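PDB 6ZB6: glutathione transferase from Lolium rigidum, which probably conjugates glutathione to electrophilic xenobiotics, herbicides among them, as a phi class transferase, and binds S-(p-nitrobenzyl)glutathione. Local coordinates for residues Phe21-Gly26 with Lys208-Thr213; Ala2-Phe7 with Arg77-Gly82; Asn171-Thr176 with Ala212-Pro217. All coordinates share one frame; numbering follows the deposited sequence.

Contact 1 (Phe21-Gly26 with Lys208-Thr213); sequences FLEEVG and KKISAT
Glu23 and Lys209 form a salt bridge that ties helix 13-24 of the thioredoxin-like N-terminal domain to helix 205-214 near the end of the chain, across the domain interface of the glutathione transferase fold. OE2 of Glu23 lies 3.2 Å from NZ of Lys209, and as a hydrogen bond the pair is weak. The same carboxylate oxygen also bonds to the hydroxyl of Tyr29, its stronger partner, so the lysine probably contributes mainly through charge. Its long chain suits the task: with CG anti to the backbone N (chi1 178°) and every later torsion extended, it crosses the glutamate side chain at about a right angle. The methylene CD passes 3.6 Å from OE1 of Glu23, leaving the aliphatic part of the lysine against the carboxylate.

Closer to the backbone of Glu23 the contact becomes apolar. Glu23 bends at chi2 (-71°), which turns its carboxylate toward the lysine while CG stays against Ile210. A branched, buried isoleucine fits here because it also packs on Ala16, Leu19 and Val20 of helix 13-24. One turn farther on, the hydroxyl of Thr213 folds back to the carbonyl of Ile210, which accepts from both N and OG1 of Thr213. Across the interface, the innermost touch is CG of Glu23 against CD1 of Ile210, at 3.9 Å.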
loop_
_atom_site.group_PDB
_atom_site.type_symbol
_atom_site.label_atom_id
_atom_site.label_comp_id
_atom_site.label_asym_id
_atom_site.label_seq_id
_atom_site.Cartn_x
_atom_site.Cartn_y
_atom_site.Cartn_z
ATOM N N PHE A 21 4.562 1.706 7.314
ATOM C CA PHE A 21 4.157 2.231 8.613
ATOM C C PHE A 21 5.193 1.937 9.690
ATOM O O PHE A 21 5.404 2.771 10.580
ATOM C CB PHE A 21 2.768 1.712 8.964
ATOM C CG PHE A 21 1.718 2.237 8.033
ATOM C CD1 PHE A 21 1.437 3.597 8.001
ATOM C CD2 PHE A 21 1.076 1.395 7.130
ATOM C CE1 PHE A 21 0.491 4.106 7.125
ATOM C CE2 PHE A 21 0.123 1.902 6.237
ATOM C CZ PHE A 21 -0.170 3.252 6.234
ATOM N N LEU A 22 5.892 0.799 9.600
ATOM C CA LEU A 22 7.017 0.567 10.497
ATOM C C LEU A 22 8.060 1.667 10.363
ATOM O O LEU A 22 8.604 2.147 11.360
ATOM C CB LEU A 22 7.644 -0.798 10.223
ATOM C CG LEU A 22 6.895 -2.010 10.801
ATOM C CD1 LEU A 22 7.349 -3.300 10.122
ATOM C CD2 LEU A 22 7.063 -2.084 12.333
ATOM N N GLU A 23 8.357 2.086 9.131
ATOM C CA GLU A 23 9.360 3.124 8.954
ATOM C C GLU A 23 8.841 4.475 9.416
ATOM O O GLU A 23 9.620 5.294 9.910
ATOM C CB GLU A 23 9.801 3.189 7.491
ATOM C CG GLU A 23 10.701 2.044 7.090
ATOM C CD GLU A 23 12.075 2.144 7.712
ATOM O OE1 GLU A 23 12.490 3.266 8.077
ATOM O OE2 GLU A 23 12.745 1.093 7.835
ATOM N N GLU A 24 7.536 4.724 9.271
ATOM C CA GLU A 24 6.987 6.013 9.679
ATOM C C GLU A 24 7.167 6.247 11.175
ATOM O O GLU A 24 7.410 7.380 11.606
ATOM C CB GLU A 24 5.509 6.110 9.291
ATOM C CG GLU A 24 5.279 6.384 7.786
ATOM C CD GLU A 24 5.545 7.834 7.363
ATOM O OE1 GLU A 24 5.583 8.738 8.224
ATOM O OE2 GLU A 24 5.701 8.079 6.146
ATOM N N VAL A 25 7.064 5.185 11.984
ATOM C CA VAL A 25 7.235 5.312 13.426
ATOM C C VAL A 25 8.636 4.930 13.885
ATOM O O VAL A 25 8.918 4.958 15.093
ATOM C CB VAL A 25 6.169 4.487 14.178
ATOM C CG1 VAL A 25 4.782 4.923 13.731
ATOM C CG2 VAL A 25 6.374 2.974 13.954
ATOM N N GLY A 26 9.521 4.577 12.961
ATOM C CA GLY A 26 10.902 4.326 13.322
ATOM C C GLY A 26 11.108 3.090 14.167
ATOM O O GLY A 26 12.034 3.052 14.976
ATOM N N LYS A 208 10.310 6.784 0.450
ATOM C CA LYS A 208 11.513 6.647 -0.366
ATOM C C LYS A 208 12.255 5.370 -0.022
ATOM O O LYS A 208 12.747 4.661 -0.913
ATOM C CB LYS A 208 12.429 7.851 -0.172
ATOM C CG LYS A 208 12.098 9.008 -1.075
ATOM C CD LYS A 208 12.483 10.322 -0.434
ATOM C CE LYS A 208 13.449 11.093 -1.306
ATOM N NZ LYS A 208 13.691 12.449 -0.749
ATOM N N LYS A 209 12.325 5.051 1.267
ATOM C CA LYS A 209 13.102 3.901 1.700
ATOM C C LYS A 209 12.471 2.600 1.226
ATOM O O LYS A 209 13.160 1.731 0.683
ATOM C CB LYS A 209 13.251 3.921 3.217
ATOM C CG LYS A 209 14.018 2.735 3.783
ATOM C CD LYS A 209 14.593 3.069 5.139
ATOM C CE LYS A 209 15.175 1.842 5.812
ATOM N NZ LYS A 209 15.698 2.191 7.162
ATOM N N ILE A 210 11.157 2.441 1.418
ATOM C CA ILE A 210 10.529 1.167 1.082
ATOM C C ILE A 210 10.440 0.995 -0.431
ATOM O O ILE A 210 10.630 -0.110 -0.955
ATOM C CB ILE A 210 9.150 1.049 1.762
ATOM C CG1 ILE A 210 9.323 1.041 3.285
ATOM C CG2 ILE A 210 8.424 -0.208 1.302
ATOM C CD1 ILE A 210 10.423 0.097 3.778
ATOM N N SER A 211 10.170 2.075 -1.167
ATOM C CA SER A 211 10.066 1.915 -2.615
ATOM C C SER A 211 11.400 1.470 -3.213
ATOM O O SER A 211 11.423 0.741 -4.212
ATOM C CB SER A 211 9.563 3.211 -3.266
ATOM O OG SER A 211 10.424 4.304 -3.014
ATOM N N ALA A 212 12.515 1.844 -2.576
ATOM C CA ALA A 212 13.829 1.390 -3.025
ATOM C C ALA A 212 14.048 -0.096 -2.760
ATOM O O ALA A 212 14.877 -0.723 -3.423
ATOM C CB ALA A 212 14.930 2.202 -2.346
ATOM N N THR A 213 13.352 -0.677 -1.789
ATOM C CA THR A 213 13.496 -2.106 -1.550
ATOM C C THR A 213 12.526 -2.936 -2.375
ATOM O O THR A 213 12.709 -4.151 -2.482
ATOM C CB THR A 213 13.308 -2.442 -0.065
ATOM O OG1 THR A 213 11.917 -2.390 0.264
ATOM C CG2 THR A 213 14.065 -1.465 0.807
#

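Contact 2 (Ala2-Phe7 with Arg77-Gly82); sequences APVKVF and RKYKTG
Val4, on strand 4-7 of the thioredoxin-like domain, makes a small, mostly side-chain contact with Lys78 and Tyr79, where helix 68-78 runs out into a loop. One methyl does all the direct touching: CG1 of Val4 stands 3.6 Å from the phenol oxygen OH of Tyr79 and 3.8 Å from NZ of Lys78. The valine and tyrosine side chains come from opposite directions, whereas the valine and the lysine slide past one another.

The two residues from the helix end are held as a pair. Lys78 runs out extended, CG anti to the backbone N (chi1 -178°), and carries its CG 4.1 Å above the centre of the Tyr79 ring, so the lysine chain lies over one face. At the far end NZ donates to OH of Tyr79 across 3.0 Å. The ammonium has further partners: a salt bridge to Asp60 on strand 57-60, and a water that accepts from NZ at 2.7 Å. That water donates in turn to O of Ala2 (2.8 Å), making a bridge between the segments beside the methyl contact, though Ala2 is poorly ordered and this link is less certain. Lysine suits this place because its methylenes can cover an aromatic face while its tip reaches several acceptors; tyrosine supplies a flat apolar body, packed against Ala27, and a polar tip. Val4 is a buried, beta-branched residue well suited to a strand, and it packs also on Tyr29 and Phe58. Strand 4-7 is an inner strand, parallel to 29-32 and antiparallel to 57-60, in the mixed four-stranded sheet characteristic of the glutathione transferase N-terminal domain.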
loop_
_atom_site.group_PDB
_atom_site.type_symbol
_atom_site.label_atom_id
_atom_site.label_comp_id
_atom_site.label_asym_id
_atom_site.label_seq_id
_atom_site.Cartn_x
_atom_site.Cartn_y
_atom_site.Cartn_z
ATOM N N ALA A 2 12.777 -7.475 21.539
ATOM C CA ALA A 2 12.903 -8.128 20.236
ATOM C C ALA A 2 12.048 -7.462 19.162
ATOM O O ALA A 2 10.831 -7.309 19.331
ATOM C CB ALA A 2 12.558 -9.614 20.341
ATOM N N PRO A 3 12.653 -7.066 18.040
ATOM C CA PRO A 3 11.889 -6.408 16.975
ATOM C C PRO A 3 10.795 -7.313 16.427
ATOM O O PRO A 3 10.864 -8.543 16.499
ATOM C CB PRO A 3 12.947 -6.120 15.902
ATOM C CG PRO A 3 14.267 -6.197 16.623
ATOM C CD PRO A 3 14.068 -7.246 17.678
ATOM N N VAL A 4 9.786 -6.683 15.844
ATOM C CA VAL A 4 8.687 -7.435 15.261
ATOM C C VAL A 4 9.133 -8.050 13.940
ATOM O O VAL A 4 10.111 -7.623 13.320
ATOM C CB VAL A 4 7.454 -6.539 15.085
ATOM C CG1 VAL A 4 7.001 -6.023 16.444
ATOM C CG2 VAL A 4 7.771 -5.370 14.113
ATOM N N LYS A 5 8.411 -9.081 13.508
ATOM C CA LYS A 5 8.762 -9.819 12.306
ATOM C C LYS A 5 7.636 -9.713 11.298
ATOM O O LYS A 5 6.475 -9.949 11.636
ATOM C CB LYS A 5 9.021 -11.298 12.595
ATOM C CG LYS A 5 10.155 -11.586 13.548
ATOM C CD LYS A 5 10.334 -13.095 13.651
ATOM C CE LYS A 5 11.498 -13.464 14.538
ATOM N NZ LYS A 5 12.078 -14.777 14.142
ATOM N N VAL A 6 7.986 -9.397 10.058
ATOM C CA VAL A 6 7.049 -9.415 8.942
ATOM C C VAL A 6 7.452 -10.552 8.020
ATOM O O VAL A 6 8.620 -10.653 7.623
ATOM C CB VAL A 6 7.047 -8.067 8.197
ATOM C CG1 VAL A 6 5.984 -8.067 7.108
ATOM C CG2 VAL A 6 6.802 -6.949 9.193
ATOM N N PHE A 7 6.487 -11.395 7.665
ATOM C CA PHE A 7 6.732 -12.567 6.830
ATOM C C PHE A 7 6.274 -12.277 5.407
ATOM O O PHE A 7 5.099 -11.968 5.180
ATOM C CB PHE A 7 6.002 -13.790 7.386
ATOM C CG PHE A 7 6.508 -14.225 8.729
ATOM C CD1 PHE A 7 5.971 -13.688 9.889
ATOM C CD2 PHE A 7 7.552 -15.140 8.830
ATOM C CE1 PHE A 7 6.443 -14.064 11.139
ATOM C CE2 PHE A 7 8.031 -15.533 10.080
ATOM C CZ PHE A 7 7.479 -14.992 11.231
ATOM N N ARG A 77 -0.298 1.969 16.637
ATOM C CA ARG A 77 -0.721 2.145 18.020
ATOM C C ARG A 77 0.379 1.755 18.993
ATOM O O ARG A 77 0.649 2.486 19.957
ATOM C CB ARG A 77 -1.988 1.329 18.284
ATOM C CG ARG A 77 -3.221 1.877 17.592
ATOM C CD ARG A 77 -4.358 0.856 17.599
ATOM N NE ARG A 77 -5.464 1.341 16.784
ATOM C CZ ARG A 77 -6.329 0.564 16.139
ATOM N NH1 ARG A 77 -6.233 -0.758 16.229
ATOM N NH2 ARG A 77 -7.296 1.114 15.410
ATOM N N LYS A 78 1.031 0.617 18.753
ATOM C CA LYS A 78 2.086 0.169 19.658
ATOM C C LYS A 78 3.190 1.210 19.770
ATOM O O LYS A 78 3.639 1.540 20.874
ATOM C CB LYS A 78 2.661 -1.167 19.183
ATOM C CG LYS A 78 3.739 -1.726 20.117
ATOM C CD LYS A 78 4.428 -2.932 19.519
ATOM C CE LYS A 78 5.373 -3.561 20.524
ATOM N NZ LYS A 78 6.428 -4.321 19.828
ATOM N N TYR A 79 3.623 1.766 18.637
ATOM C CA TYR A 79 4.755 2.681 18.623
ATOM C C TYR A 79 4.335 4.141 18.609
ATOM O O TYR A 79 5.147 4.997 18.258
ATOM C CB TYR A 79 5.660 2.377 17.427
ATOM C CG TYR A 79 6.271 0.999 17.514
ATOM C CD1 TYR A 79 7.341 0.744 18.363
ATOM C CD2 TYR A 79 5.763 -0.050 16.763
ATOM C CE1 TYR A 79 7.894 -0.521 18.448
ATOM C CE2 TYR A 79 6.307 -1.312 16.840
ATOM C CZ TYR A 79 7.369 -1.545 17.680
ATOM O OH TYR A 79 7.899 -2.813 17.751
ATOM N N LYS A 80 3.091 4.439 18.995
ATOM C CA LYS A 80 2.545 5.793 18.939
ATOM C C LYS A 80 3.553 6.795 19.485
ATOM O O LYS A 80 3.899 6.752 20.672
ATOM C CB LYS A 80 1.214 5.872 19.699
ATOM C CG LYS A 80 0.569 7.253 19.696
ATOM C CD LYS A 80 0.184 7.709 18.284
ATOM C CE LYS A 80 -0.438 9.108 18.293
ATOM N NZ LYS A 80 0.537 10.197 18.617
ATOM N N THR A 81 4.050 7.668 18.601
ATOM C CA THR A 81 5.215 8.496 18.897
ATOM C C THR A 81 4.825 9.761 19.648
ATOM O O THR A 81 5.425 10.093 20.674
ATOM C CB THR A 81 5.946 8.877 17.599
ATOM O OG1 THR A 81 6.303 7.700 16.863
ATOM C CG2 THR A 81 7.206 9.661 17.921
ATOM N N GLY A 82 3.824 10.478 19.146
ATOM C CA GLY A 82 3.609 11.858 19.532
ATOM C C GLY A 82 4.104 12.780 18.434
ATOM O O GLY A 82 3.459 13.781 18.106
HETATM O O HOH W 1 8.490 -6.007 20.011
#

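Contact 3 (Asn171-Thr176 with Ala212-Pro217); sequences NHFPYT and ATMVPP
Met214 reaches from the last turn of helix 205-214 toward Phe173 and Pro174 of helix 173-179. Its CB points toward that helix, and CG, placed anti to the carbonyl carbon (chi1 -54°), carries the chain onward. SD then arrives beside the far end of the Phe173 ring, 3.8 Å from CE2 and equally near CZ. This is a Met-aromatic contact: the sulfur lies 4.8 Å from the ring centroid, on a line 68° off the ring normal, an oblique approach. The turn about the CG-SD bond (chi3 64°) brings CE within 4.2 Å of the carbonyl O of Pro174. Methionine suits the place because its flexible thioether can follow two differently shaped surfaces, and Phe173 offers a rigid, polarisable ring to the sulfur. Pro174 adds a compact, buried ring. The next residue, Tyr175, whose CB is directed away from residues 212-217, touches the bound S-(p-nitrobenzyl)glutathione. The buried cluster is completed by Ala16 of helix 13-24, against Met214, by Val20 of the same helix, against Phe173, and by Phe177 and Tyr178 farther along helix 173-179, both against Met214.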
loop_
_atom_site.group_PDB
_atom_site.type_symbol
_atom_site.label_atom_id
_atom_site.label_comp_id
_atom_site.label_asym_id
_atom_site.label_seq_id
_atom_site.Cartn_x
_atom_site.Cartn_y
_atom_site.Cartn_z
ATOM N N ASN A 171 -1.880 4.401 2.683
ATOM C CA ASN A 171 -2.369 3.118 2.187
ATOM C C ASN A 171 -2.455 3.067 0.669
ATOM O O ASN A 171 -2.517 1.970 0.098
ATOM C CB ASN A 171 -3.740 2.812 2.783
ATOM C CG ASN A 171 -3.635 2.052 4.098
ATOM O OD1 ASN A 171 -3.000 1.004 4.157
ATOM N ND2 ASN A 171 -4.240 2.590 5.159
ATOM N N HIS A 172 -2.461 4.225 0.005
ATOM C CA HIS A 172 -2.464 4.311 -1.446
ATOM C C HIS A 172 -1.105 4.020 -2.067
ATOM O O HIS A 172 -1.040 3.808 -3.281
ATOM C CB HIS A 172 -2.936 5.707 -1.886
ATOM C CG HIS A 172 -4.408 5.933 -1.705
ATOM N ND1 HIS A 172 -4.979 6.212 -0.479
ATOM C CD2 HIS A 172 -5.428 5.898 -2.594
ATOM C CE1 HIS A 172 -6.283 6.357 -0.626
ATOM N NE2 HIS A 172 -6.583 6.174 -1.901
ATOM N N PHE A 173 -0.025 3.973 -1.274
ATOM C CA PHE A 173 1.309 3.895 -1.874
ATOM C C PHE A 173 1.602 2.581 -2.597
ATOM O O PHE A 173 2.017 2.620 -3.768
ATOM C CB PHE A 173 2.379 4.180 -0.822
ATOM C CG PHE A 173 3.723 3.669 -1.220
ATOM C CD1 PHE A 173 4.464 4.335 -2.195
ATOM C CD2 PHE A 173 4.222 2.501 -0.673
ATOM C CE1 PHE A 173 5.689 3.855 -2.590
ATOM C CE2 PHE A 173 5.441 2.011 -1.056
ATOM C CZ PHE A 173 6.189 2.692 -2.028
ATOM N N PRO A 174 1.489 1.406 -1.965
ATOM C CA PRO A 174 2.096 0.204 -2.574
ATOM C C PRO A 174 1.555 -0.172 -3.939
ATOM O O PRO A 174 2.350 -0.490 -4.835
ATOM C CB PRO A 174 1.801 -0.903 -1.546
ATOM C CG PRO A 174 1.567 -0.177 -0.266
ATOM C CD PRO A 174 0.908 1.114 -0.640
ATOM N N TYR A 175 0.236 -0.147 -4.143
ATOM C CA TYR A 175 -0.252 -0.494 -5.475
ATOM C C TYR A 175 -0.028 0.640 -6.468
ATOM O O TYR A 175 0.270 0.382 -7.636
ATOM C CB TYR A 175 -1.730 -0.868 -5.445
ATOM C CG TYR A 175 -2.015 -2.245 -4.871
ATOM C CD1 TYR A 175 -2.098 -2.432 -3.510
ATOM C CD2 TYR A 175 -2.212 -3.349 -5.701
ATOM C CE1 TYR A 175 -2.357 -3.674 -2.967
ATOM C CE2 TYR A 175 -2.485 -4.610 -5.171
ATOM C CZ TYR A 175 -2.554 -4.764 -3.795
ATOM O OH TYR A 175 -2.833 -5.993 -3.221
ATOM N N THR A 176 -0.198 1.897 -6.040
ATOM C CA THR A 176 0.001 3.010 -6.974
ATOM C C THR A 176 1.456 3.092 -7.410
ATOM O O THR A 176 1.748 3.420 -8.567
ATOM C CB THR A 176 -0.447 4.329 -6.341
ATOM O OG1 THR A 176 -1.810 4.211 -5.937
ATOM C CG2 THR A 176 -0.343 5.517 -7.349
ATOM N N ALA A 212 12.515 1.844 -2.576
ATOM C CA ALA A 212 13.829 1.390 -3.025
ATOM C C ALA A 212 14.048 -0.096 -2.760
ATOM O O ALA A 212 14.877 -0.723 -3.423
ATOM C CB ALA A 212 14.930 2.202 -2.346
ATOM N N THR A 213 13.352 -0.677 -1.789
ATOM C CA THR A 213 13.496 -2.106 -1.550
ATOM C C THR A 213 12.526 -2.936 -2.375
ATOM O O THR A 213 12.709 -4.151 -2.482
ATOM C CB THR A 213 13.308 -2.442 -0.065
ATOM O OG1 THR A 213 11.917 -2.390 0.264
ATOM C CG2 THR A 213 14.065 -1.465 0.807
ATOM N N MET A 214 11.503 -2.313 -2.953
ATOM C CA MET A 214 10.604 -3.022 -3.853
ATOM C C MET A 214 11.183 -3.140 -5.260
ATOM O O MET A 214 10.941 -4.147 -5.933
ATOM C CB MET A 214 9.248 -2.314 -3.884
ATOM C CG MET A 214 8.630 -2.119 -2.499
ATOM S SD MET A 214 7.297 -0.916 -2.496
ATOM C CE MET A 214 6.124 -1.758 -3.551
ATOM N N VAL A 215 11.971 -2.149 -5.682
ATOM C CA VAL A 215 12.608 -1.988 -7.000
ATOM C C VAL A 215 11.787 -2.537 -8.167
ATOM O O VAL A 215 11.755 -3.756 -8.394
ATOM C CB VAL A 215 14.031 -2.588 -7.024
ATOM C CG1 VAL A 215 15.009 -1.665 -6.315
ATOM C CG2 VAL A 215 14.091 -3.995 -6.425
ATOM N N PRO A 216 11.150 -1.675 -8.956
ATOM C CA PRO A 216 10.504 -2.125 -10.200
ATOM C C PRO A 216 11.547 -2.387 -11.275
ATOM O O PRO A 216 12.748 -2.447 -10.970
ATOM C CB PRO A 216 9.591 -0.942 -10.576
ATOM C CG PRO A 216 9.710 0.057 -9.457
ATOM C CD PRO A 216 10.992 -0.228 -8.751
ATOM N N PRO A 217 11.138 -2.590 -12.537
ATOM C CA PRO A 217 12.135 -2.570 -13.624
ATOM C C PRO A 217 13.114 -1.398 -13.550
ATOM O O PRO A 217 14.328 -1.633 -13.577
ATOM C CB PRO A 217 11.249 -2.546 -14.875
ATOM C CG PRO A 217 10.085 -3.427 -14.474
ATOM C CD PRO A 217 9.879 -3.224 -12.981
#

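How the contacts relate
Contacts 1 and 3 both use helix 205-214, share Ala212 and Thr213, and have centres 11 Å apart; CB of Ser211 meets CZ of Phe173 at 3.6 Å, joining them directly. Contact 1 also touches contact 2, whose centre is 13 Å away: CG2 of Val25 packs on CB of Tyr79 at 3.6 Å, and Leu22 on Val4 and Val6. Contacts 2 and 3 do not touch, their nearest atoms being about 11 Å apart, so contact 1 lies between them. Contact 3 is the one holding a ligand-pocket residue, Tyr175, while the side chain of Ile210 in contact 1 remains about 13 Å from the bound S-(p-nitrobenzyl)glutathione.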